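Local coordinates for protein Dok-7 (Mus musculus, PDB 3ML4) that acts as a cytoplasmic adaptor that binds phosphoinositides and, as a dimer, activates the receptor tyrosine kinase MuSK in the formation of neuromuscular synapses, at residues 161-166 against 172-177; 154-159 against 184-189; 26-31 against 102-107; 81-86 against 90-95. All coordinates share one frame; numbering follows the deposited sequence.

How the contacts relate
From the N terminus, the chain first lays down 26-31, an early strand of the PH domain. Contact 3 closes back on it only when the helical segment 102-107 arrives. Within that long loop lies contact 4, the hairpin of 81-86 and 90-95. The two touch where Trp104 meets Phe95 and Leu93. The PTB domain follows and repeats the pattern: contact 2 pairs 154-159 with 184-189 across the domain, and contact 1, the hairpin of 161-166 and 172-177, falls between its two segments. Contacts 1 and 2 also touch, with centres about 6 Å apart. No loops cross; in each domain one of these contacts is a hairpin and the other a core contact, and the two groups are in series.

Contact 1 (161-166 against 172-177); sequences LRRYGA and IFEGGT
Tyr164 and Phe173 share the buried face of this strand pair and touch through their CB atoms, 3.8 Å apart at a non-hydrogen-bonded position, while the Tyr164 ring leads away. On the same side, CD1 of Leu161 lies 4.2 Å from CD2 of Phe173. Helix 193-203 closes this face: Phe200 meets the Tyr164 ring edge-to-face, and Asp201 takes the hydrogen bond of the Tyr164 hydroxyl. Backbone bonds knit the strands together, most regularly at Gly165 and Ile172, where Gly165 N to Ile172 O is 2.8 Å and Ile172 N to Gly165 O is 2.9 Å.

The other face, with Ile172 at one end, is more open: Arg163 is exposed and Glu174 partly so. Glu174 stands up fully extended (chi1 180°), which brings its carboxylate between two arginines. Arg163 NE reaches OE1 of Glu174 at 3.0 Å, nearly in line with the C-O bond, although the guanidinium and carboxylate planes are 78° apart. Arg162 NE is 3.8 Å from OE2 of Glu174; this bridge is long, and no N-H points at the oxygen. Beyond Arg163 and Tyr164 the bound MuSK peptide adds an antiparallel strand, and Thr177 OG1 bonds to one of its modified side chains: the edge hairpin and peptide augmentation of a PTB domain.

Contact 2 (154-159 against 184-189); sequences GQWKLS and GVFFLS
Trp156 and Phe186 form an edge-to-face aromatic pair inside the IRS-type PTB domain, between two strands that share no backbone hydrogen bond. In this PH-like fold the antiparallel sheet is strongly curved: three strands lie between 151-157 and 184-189 in the sheet order, yet the sheet bends round until the two face each other. The separation shows it, since the closest CA atoms, those of Trp156 and Gly184, are 11.1 Å apart and the gap is bridged by side chains alone. Only these two rings touch across the contact, and both residues are buried.

The edge belongs to Trp156 and the face to Phe186. The centroids of the indole six-membered ring and the Phe186 ring are 5.4 Å apart, with the planes at 61°. CZ2 of Trp156 lies over the Phe186 ring but toward its rim, 3.9 Å from CE1 of Phe186 and 4.0 Å from its CD1. Both rings swing to the side of their own backbone N (chi1 -55° for Trp156, -58° for Phe186), and from there they meet across the interior.

Two further aromatics pack on the indole: Phe173, on the strand next to 184-189, meets it edge-to-face, and the Trp182 ring packs at an inclination. Within its own strand, CH2 of Trp156 lies 4.0 Å from the CA of Gly154. The indole N-H is satisfied outside the pair: although NE1 of Trp156 is 3.8 Å from CE1 of Phe186, its hydrogen bond goes to the carbonyl O of Trp182.

Contact 3 (26-31 against 102-107); sequences RWLVLR and CAWDTR
Trp104 reaches from its helix to Leu28 and Leu30 of strand 24-31 and gives up far more surface here than either leucine. The far rim of the indole's six-membered ring does the touching: CZ3 of Trp104 is 3.8 Å from CD2 of Leu28 and 3.5 Å from CD1 of Leu30. The two methyls approach differently. That of Leu28 comes to the ring edge, near the indole plane, whereas that of Leu30 arrives obliquely and also lies 3.9 Å from CE3 of Trp104. With its CG anti to the backbone N (chi1 -177°), Leu28 sends CD2 to within 4.0 Å of CH2 of Trp104 as well.

This is the packing of a PH domain, in which the C-terminal helix, here 98-112, caps one end of a curved antiparallel sheet and inserts a side chain into its core. Val11 and Val15 of strand 11-17 also pack on the indole, while Phe95 meets it edge-to-face.

The helix and strand backbones stay well apart, the CA atoms of Leu30 and Trp104 being 9.7 Å from each other. On the exposed side of the helix, Thr106 OG1 donates to Cys102 O at 2.7 Å; the same oxygen accepts Thr106 N from the opposite face of its carbonyl plane.

Contact 4 (81-86 against 90-95); sequences TLAIIC and AVMLGF
Met92, present as selenomethionine, folds its side chain over Ala83: SE of Met92 lies 3.6 Å from CB of Ala83. The chain bends at both chi2 (-54°) and chi3 (-64°), so that it turns back across the neighbouring strand and leaves its terminal CE 4.0 Å from OG1 of Thr81. Trp23 and Tyr75 pack on Met92 from loops. On this same face Ala83 and Ile85 rest against Pro150, a residue of the PTB domain, so this face of the PH hairpin touches the PTB domain.

The opposite face carries Leu82, Ile84, Val91 and Leu93 and is apolar throughout. CD1 of Leu93 is 4.2 Å from CD2 of Leu82 and 4.3 Å from CD1 of Ile84, so one methyl touches both its directly paired residue, Leu82, and its diagonal neighbour, Ile84. Helix 98-112 packs on the Leu82 and Leu93 end of this layer, with Ile108 on Leu82 and Trp104 on Leu93. Two residues beyond Leu93, the Phe95 ring turns its edge to the partner strand, with CE1 of Phe95 3.7 Å from CB of Leu82.

Four backbone hydrogen bonds in two reciprocal pairs fix the register. Leu82 pairs with Leu93 and Ile84 with Val91; the straightest, Leu93 N to Leu82 O at 2.8 Å, has an angle of 175° at the hydrogen. The axes of the two strands come within 4.6 Å of each other. Gly94 then makes a backbone bond to Lys16 of strand 11-17, linking the last strand to the first. An antiparallel hairpin that closes the sheet in this way and leads into the capping helix is the architecture of a PH domain.

Contact 1 (161-166 against 172-177)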
# COMPACT_ATOMS: atom_id res chain seq x y z
N LEU B 161 -19.55 0.27 5.63
CA LEU B 161 -20.60 1.28 5.75
C LEU B 161 -21.75 1.00 4.78
O LEU B 161 -21.52 0.85 3.58
CB LEU B 161 -20.02 2.67 5.46
CG LEU B 161 -19.56 3.60 6.58
CD1 LEU B 161 -19.03 2.86 7.82
CD2 LEU B 161 -18.50 4.54 6.02
N ARG B 162 -22.97 0.93 5.30
CA ARG B 162 -24.16 0.72 4.46
C ARG B 162 -24.48 1.96 3.66
O ARG B 162 -24.66 1.90 2.44
CB ARG B 162 -25.40 0.39 5.31
CG ARG B 162 -25.27 -0.78 6.26
CD ARG B 162 -26.63 -1.43 6.51
NE ARG B 162 -26.61 -2.30 7.69
CZ ARG B 162 -27.49 -3.27 7.92
NH1 ARG B 162 -28.47 -3.51 7.06
NH2 ARG B 162 -27.38 -4.00 9.02
N ARG B 163 -24.55 3.08 4.36
CA ARG B 163 -25.06 4.33 3.82
C ARG B 163 -24.28 5.49 4.41
O ARG B 163 -23.64 5.36 5.45
CB ARG B 163 -26.55 4.47 4.19
CG ARG B 163 -27.52 3.86 3.19
CD ARG B 163 -28.50 2.88 3.85
NE ARG B 163 -29.13 3.41 5.05
CZ ARG B 163 -30.42 3.73 5.16
NH1 ARG B 163 -31.24 3.57 4.12
NH2 ARG B 163 -30.90 4.21 6.31
N TYR B 164 -24.34 6.62 3.71
CA TYR B 164 -23.76 7.87 4.19
C TYR B 164 -24.29 8.99 3.31
O TYR B 164 -24.74 8.75 2.19
CB TYR B 164 -22.23 7.83 4.16
CG TYR B 164 -21.65 7.58 2.78
CD1 TYR B 164 -21.57 8.61 1.84
CD2 TYR B 164 -21.20 6.31 2.42
CE1 TYR B 164 -21.06 8.38 0.58
CE2 TYR B 164 -20.68 6.07 1.15
CZ TYR B 164 -20.62 7.11 0.24
OH TYR B 164 -20.10 6.88 -1.01
N GLY B 165 -24.22 10.22 3.81
CA GLY B 165 -24.61 11.37 3.00
C GLY B 165 -24.51 12.71 3.70
O GLY B 165 -24.60 12.79 4.93
N ALA B 166 -24.33 13.76 2.90
CA ALA B 166 -24.36 15.13 3.38
C ALA B 166 -25.77 15.54 3.76
O ALA B 166 -26.74 15.12 3.12
CB ALA B 166 -23.82 16.08 2.31
N ILE B 172 -24.07 12.36 7.79
CA ILE B 172 -24.52 11.13 8.43
C ILE B 172 -23.85 9.93 7.78
O ILE B 172 -23.74 9.87 6.56
CB ILE B 172 -26.07 10.98 8.34
CG1 ILE B 172 -26.78 12.11 9.10
CG2 ILE B 172 -26.53 9.62 8.87
CD1 ILE B 172 -28.28 12.24 8.77
N PHE B 173 -23.39 8.98 8.59
CA PHE B 173 -22.96 7.69 8.07
C PHE B 173 -23.44 6.51 8.93
O PHE B 173 -23.61 6.64 10.14
CB PHE B 173 -21.44 7.65 7.85
CG PHE B 173 -20.62 7.66 9.12
CD1 PHE B 173 -20.29 8.85 9.74
CD2 PHE B 173 -20.15 6.46 9.66
CE1 PHE B 173 -19.53 8.86 10.91
CE2 PHE B 173 -19.39 6.46 10.83
CZ PHE B 173 -19.07 7.66 11.45
N GLU B 174 -23.67 5.37 8.28
CA GLU B 174 -24.13 4.17 8.97
C GLU B 174 -23.18 2.98 8.78
O GLU B 174 -22.89 2.58 7.65
CB GLU B 174 -25.55 3.81 8.54
CG GLU B 174 -26.11 2.56 9.22
CD GLU B 174 -27.41 2.07 8.62
OE1 GLU B 174 -27.94 2.70 7.68
OE2 GLU B 174 -27.92 1.03 9.11
N GLY B 175 -22.71 2.42 9.88
CA GLY B 175 -21.92 1.19 9.85
C GLY B 175 -22.81 -0.04 9.95
O GLY B 175 -23.74 -0.08 10.76
N GLY B 176 -22.51 -1.04 9.13
CA GLY B 176 -23.32 -2.25 9.07
C GLY B 176 -22.93 -3.33 10.06
O GLY B 176 -22.13 -3.11 10.97
N THR B 177 -23.51 -4.51 9.86
CA THR B 177 -23.26 -5.70 10.68
C THR B 177 -21.78 -6.04 10.79
O THR B 177 -21.31 -6.42 11.86
CB THR B 177 -24.06 -6.92 10.17
OG1 THR B 177 -25.45 -6.72 10.46
CG2 THR B 177 -23.60 -8.22 10.81

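Contact 2 (154-159 against 184-189)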
# COMPACT_ATOMS: atom_id res chain seq x y z
N GLY B 154 -13.41 5.87 17.61
CA GLY B 154 -14.33 5.18 16.70
C GLY B 154 -13.62 4.85 15.41
O GLY B 154 -12.89 5.69 14.88
N GLN B 155 -13.81 3.63 14.92
CA GLN B 155 -13.14 3.15 13.71
C GLN B 155 -14.01 2.23 12.85
O GLN B 155 -14.69 1.35 13.36
CB GLN B 155 -11.82 2.45 14.05
CG GLN B 155 -11.97 1.22 14.95
CD GLN B 155 -10.65 0.52 15.21
OE1 GLN B 155 -10.20 0.42 16.35
NE2 GLN B 155 -10.01 0.03 14.15
N TRP B 156 -13.98 2.46 11.54
CA TRP B 156 -14.74 1.67 10.58
C TRP B 156 -13.90 1.43 9.33
O TRP B 156 -13.15 2.32 8.93
CB TRP B 156 -16.03 2.40 10.17
CG TRP B 156 -16.94 2.83 11.30
CD1 TRP B 156 -18.05 2.18 11.75
CD2 TRP B 156 -16.81 4.01 12.11
NE1 TRP B 156 -18.62 2.88 12.79
CE2 TRP B 156 -17.88 4.00 13.03
CE3 TRP B 156 -15.90 5.08 12.15
CZ2 TRP B 156 -18.06 5.01 13.99
CZ3 TRP B 156 -16.08 6.08 13.09
CH2 TRP B 156 -17.16 6.04 14.00
N LYS B 157 -14.03 0.25 8.73
CA LYS B 157 -13.65 0.08 7.33
C LYS B 157 -14.71 0.79 6.52
O LYS B 157 -15.91 0.62 6.78
CB LYS B 157 -13.65 -1.40 6.92
CG LYS B 157 -12.46 -2.23 7.38
CD LYS B 157 -12.29 -3.44 6.46
CE LYS B 157 -12.17 -4.75 7.23
NZ LYS B 157 -11.04 -4.77 8.22
N LEU B 158 -14.30 1.59 5.53
CA LEU B 158 -15.24 2.20 4.60
C LEU B 158 -16.14 1.18 3.88
O LEU B 158 -17.30 1.46 3.60
CB LEU B 158 -14.52 3.08 3.59
CG LEU B 158 -14.84 4.58 3.71
CD1 LEU B 158 -14.19 5.21 4.94
CD2 LEU B 158 -14.43 5.31 2.45
N SER B 159 -15.59 -0.01 3.60
CA SER B 159 -16.32 -1.06 2.90
C SER B 159 -17.44 -1.70 3.75
O SER B 159 -18.23 -2.50 3.24
CB SER B 159 -15.35 -2.13 2.37
OG SER B 159 -14.61 -2.72 3.43
N GLY B 184 -24.41 0.80 13.29
CA GLY B 184 -25.46 1.77 13.56
C GLY B 184 -25.27 3.09 12.85
O GLY B 184 -24.40 3.23 11.99
N VAL B 185 -26.09 4.07 13.23
CA VAL B 185 -26.17 5.36 12.56
C VAL B 185 -25.53 6.47 13.41
O VAL B 185 -25.81 6.58 14.60
CB VAL B 185 -27.64 5.70 12.21
CG1 VAL B 185 -27.72 6.92 11.30
CG2 VAL B 185 -28.33 4.50 11.56
N PHE B 186 -24.67 7.27 12.78
CA PHE B 186 -23.90 8.30 13.49
C PHE B 186 -24.02 9.66 12.82
O PHE B 186 -24.08 9.75 11.59
CB PHE B 186 -22.43 7.89 13.60
CG PHE B 186 -22.22 6.58 14.29
CD1 PHE B 186 -22.05 5.41 13.56
CD2 PHE B 186 -22.20 6.50 15.68
CE1 PHE B 186 -21.86 4.19 14.20
CE2 PHE B 186 -22.00 5.29 16.33
CZ PHE B 186 -21.84 4.13 15.58
N PHE B 187 -24.03 10.71 13.64
CA PHE B 187 -24.37 12.06 13.20
C PHE B 187 -23.28 13.06 13.54
O PHE B 187 -22.88 13.17 14.70
CB PHE B 187 -25.66 12.53 13.87
CG PHE B 187 -26.87 11.71 13.52
CD1 PHE B 187 -27.83 12.22 12.65
CD2 PHE B 187 -27.07 10.45 14.08
CE1 PHE B 187 -28.96 11.48 12.33
CE2 PHE B 187 -28.19 9.70 13.76
CZ PHE B 187 -29.13 10.21 12.89
N LEU B 188 -22.82 13.80 12.54
CA LEU B 188 -21.78 14.81 12.75
C LEU B 188 -22.21 16.17 12.22
O LEU B 188 -22.87 16.26 11.19
CB LEU B 188 -20.46 14.39 12.07
CG LEU B 188 -19.94 12.96 12.21
CD1 LEU B 188 -18.66 12.76 11.39
CD2 LEU B 188 -19.70 12.58 13.67
N SER B 189 -21.83 17.22 12.96
CA SER B 189 -22.02 18.60 12.53
C SER B 189 -20.73 19.11 11.91
O SER B 189 -19.65 18.99 12.49
CB SER B 189 -22.40 19.50 13.71
OG SER B 189 -23.75 19.33 14.09

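Contact 3 (26-31 against 102-107)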
# COMPACT_ATOMS: atom_id res chain seq x y z
N ARG B 26 16.55 16.16 17.62
CA ARG B 26 17.28 15.17 16.85
C ARG B 26 16.89 15.30 15.39
O ARG B 26 15.80 15.78 15.08
CB ARG B 26 17.01 13.75 17.37
CG ARG B 26 17.93 13.34 18.53
CD ARG B 26 17.55 12.02 19.17
NE ARG B 26 18.09 11.91 20.52
CZ ARG B 26 18.37 10.76 21.13
NH1 ARG B 26 18.20 9.60 20.51
NH2 ARG B 26 18.85 10.77 22.37
N TRP B 27 17.80 14.90 14.49
CA TRP B 27 17.51 14.91 13.06
C TRP B 27 16.67 13.69 12.72
O TRP B 27 17.08 12.55 12.96
CB TRP B 27 18.80 14.96 12.24
CG TRP B 27 18.58 15.06 10.75
CD1 TRP B 27 18.45 14.03 9.87
CD2 TRP B 27 18.49 16.27 9.98
NE1 TRP B 27 18.28 14.52 8.59
CE2 TRP B 27 18.29 15.89 8.63
CE3 TRP B 27 18.54 17.64 10.29
CZ2 TRP B 27 18.16 16.82 7.59
CZ3 TRP B 27 18.40 18.56 9.25
CH2 TRP B 27 18.21 18.15 7.92
N LEU B 28 15.48 13.93 12.17
CA LEU B 28 14.50 12.87 11.92
C LEU B 28 14.32 12.61 10.44
O LEU B 28 14.14 13.54 9.65
CB LEU B 28 13.15 13.21 12.56
CG LEU B 28 12.01 12.18 12.47
CD1 LEU B 28 12.28 10.96 13.35
CD2 LEU B 28 10.69 12.82 12.85
N VAL B 29 14.38 11.33 10.08
CA VAL B 29 14.13 10.89 8.71
C VAL B 29 12.83 10.07 8.67
O VAL B 29 12.69 9.06 9.37
CB VAL B 29 15.32 10.05 8.16
CG1 VAL B 29 14.93 9.26 6.91
CG2 VAL B 29 16.51 10.95 7.86
N LEU B 30 11.89 10.52 7.85
CA LEU B 30 10.67 9.76 7.60
C LEU B 30 10.64 9.24 6.18
O LEU B 30 10.86 9.99 5.23
CB LEU B 30 9.42 10.59 7.87
CG LEU B 30 9.05 10.81 9.34
CD1 LEU B 30 7.83 11.71 9.45
CD2 LEU B 30 8.82 9.48 10.08
N ARG B 31 10.38 7.94 6.05
CA ARG B 31 10.21 7.31 4.74
C ARG B 31 9.26 6.12 4.80
O ARG B 31 9.12 5.48 5.84
CB ARG B 31 11.56 6.91 4.12
CG ARG B 31 12.25 5.67 4.70
CD ARG B 31 13.47 5.38 3.84
NE ARG B 31 14.17 4.12 4.11
CZ ARG B 31 13.83 2.94 3.57
NH1 ARG B 31 12.78 2.85 2.78
NH2 ARG B 31 14.55 1.86 3.85
N CYS B 102 3.61 22.58 8.34
CA CYS B 102 2.67 22.47 7.22
C CYS B 102 3.29 21.71 6.05
O CYS B 102 2.62 20.89 5.42
CB CYS B 102 2.21 23.84 6.75
SG CYS B 102 1.31 24.77 7.99
N ALA B 103 4.55 21.99 5.77
CA ALA B 103 5.30 21.29 4.74
C ALA B 103 5.31 19.79 5.03
O ALA B 103 5.00 18.99 4.15
CB ALA B 103 6.73 21.83 4.64
N TRP B 104 5.63 19.42 6.27
CA TRP B 104 5.61 18.03 6.70
C TRP B 104 4.21 17.39 6.59
O TRP B 104 4.06 16.29 6.05
CB TRP B 104 6.19 17.88 8.11
CG TRP B 104 7.69 17.82 8.14
CD1 TRP B 104 8.56 18.71 7.59
CD2 TRP B 104 8.50 16.81 8.77
NE1 TRP B 104 9.86 18.32 7.82
CE2 TRP B 104 9.85 17.16 8.54
CE3 TRP B 104 8.22 15.64 9.49
CZ2 TRP B 104 10.92 16.39 9.02
CZ3 TRP B 104 9.28 14.88 9.97
CH2 TRP B 104 10.61 15.25 9.72
N ASP B 105 3.19 18.11 7.07
CA ASP B 105 1.81 17.64 6.98
C ASP B 105 1.37 17.40 5.53
O ASP B 105 0.77 16.37 5.23
CB ASP B 105 0.85 18.62 7.66
CG ASP B 105 -0.59 18.16 7.60
OD1 ASP B 105 -1.01 17.41 8.50
OD2 ASP B 105 -1.30 18.53 6.65
N THR B 106 1.66 18.36 4.65
CA THR B 106 1.28 18.28 3.24
C THR B 106 2.02 17.15 2.51
O THR B 106 1.42 16.41 1.73
CB THR B 106 1.52 19.62 2.51
OG1 THR B 106 0.96 20.69 3.29
CG2 THR B 106 0.87 19.62 1.13
N ARG B 107 3.32 17.02 2.78
CA ARG B 107 4.15 16.00 2.13
C ARG B 107 3.77 14.59 2.59
O ARG B 107 3.57 13.70 1.76
CB ARG B 107 5.65 16.29 2.36
CG ARG B 107 6.65 15.43 1.56
CD ARG B 107 6.71 15.78 0.08
NE ARG B 107 5.84 14.91 -0.70
CZ ARG B 107 6.24 13.81 -1.34
NH1 ARG B 107 7.52 13.45 -1.34
NH2 ARG B 107 5.35 13.08 -2.01

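Contact 4 (81-86 against 90-95)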
# COMPACT_ATOMS: atom_id res chain seq x y z
N THR B 81 3.30 21.57 16.33
CA THR B 81 3.45 20.14 16.50
C THR B 81 2.61 19.43 15.45
O THR B 81 1.59 19.96 14.99
CB THR B 81 2.94 19.68 17.88
OG1 THR B 81 1.61 20.16 18.07
CG2 THR B 81 3.82 20.21 18.99
N LEU B 82 3.04 18.23 15.07
CA LEU B 82 2.26 17.37 14.19
C LEU B 82 1.97 16.06 14.89
O LEU B 82 2.84 15.48 15.54
CB LEU B 82 2.99 17.13 12.87
CG LEU B 82 2.32 16.24 11.82
CD1 LEU B 82 1.01 16.84 11.30
CD2 LEU B 82 3.28 15.95 10.66
N ALA B 83 0.73 15.60 14.77
CA ALA B 83 0.34 14.33 15.33
C ALA B 83 0.23 13.30 14.21
O ALA B 83 -0.48 13.52 13.23
CB ALA B 83 -0.97 14.46 16.07
N ILE B 84 0.97 12.21 14.36
CA ILE B 84 0.73 11.00 13.58
C ILE B 84 -0.16 10.13 14.44
O ILE B 84 0.28 9.58 15.46
CB ILE B 84 2.05 10.28 13.18
CG1 ILE B 84 2.78 11.10 12.11
CG2 ILE B 84 1.78 8.87 12.65
CD1 ILE B 84 4.27 10.85 12.05
N ILE B 85 -1.43 10.04 14.05
CA ILE B 85 -2.43 9.31 14.81
C ILE B 85 -2.45 7.85 14.38
O ILE B 85 -2.55 7.54 13.19
CB ILE B 85 -3.83 9.92 14.65
CG1 ILE B 85 -3.79 11.42 14.98
CG2 ILE B 85 -4.85 9.20 15.55
CD1 ILE B 85 -4.89 12.22 14.33
N CYS B 86 -2.35 6.95 15.36
CA CYS B 86 -2.36 5.53 15.10
C CYS B 86 -3.43 4.86 15.95
O CYS B 86 -3.87 5.42 16.96
CB CYS B 86 -0.99 4.93 15.42
SG CYS B 86 0.36 5.73 14.53
N ALA B 90 -0.44 7.91 19.57
CA ALA B 90 -0.15 9.10 18.78
C ALA B 90 1.33 9.45 18.92
O ALA B 90 1.89 9.37 20.02
CB ALA B 90 -1.01 10.26 19.24
N VAL B 91 1.96 9.82 17.81
CA VAL B 91 3.35 10.25 17.82
C VAL B 91 3.40 11.75 17.59
O VAL B 91 2.96 12.23 16.55
CB VAL B 91 4.19 9.51 16.74
CG1 VAL B 91 5.60 10.09 16.65
CG2 VAL B 91 4.24 8.02 17.04
N MSE B 92 3.94 12.48 18.56
CA MSE B 92 3.98 13.95 18.50
C MSE B 92 5.33 14.47 18.01
O MSE B 92 6.36 14.19 18.61
CB MSE B 92 3.63 14.57 19.86
CG MSE B 92 2.28 14.15 20.44
SE MSE B 92 0.75 14.42 19.24
CE MSE B 92 0.77 16.37 19.09
N LEU B 93 5.29 15.21 16.91
CA LEU B 93 6.48 15.82 16.33
C LEU B 93 6.53 17.30 16.67
O LEU B 93 5.50 17.98 16.66
CB LEU B 93 6.49 15.65 14.80
CG LEU B 93 6.47 14.25 14.18
CD1 LEU B 93 6.62 14.34 12.66
CD2 LEU B 93 7.56 13.36 14.74
N GLY B 94 7.72 17.80 16.98
CA GLY B 94 7.90 19.19 17.39
C GLY B 94 8.70 20.00 16.40
O GLY B 94 9.86 19.69 16.11
N PHE B 95 8.08 21.06 15.89
CA PHE B 95 8.72 21.95 14.93
C PHE B 95 8.81 23.35 15.49
O PHE B 95 8.03 23.74 16.36
CB PHE B 95 7.92 21.99 13.63
CG PHE B 95 7.68 20.64 13.03
CD1 PHE B 95 6.55 19.91 13.36
CD2 PHE B 95 8.59 20.10 12.13
CE1 PHE B 95 6.32 18.67 12.81
CE2 PHE B 95 8.37 18.85 11.57
CZ PHE B 95 7.23 18.13 11.91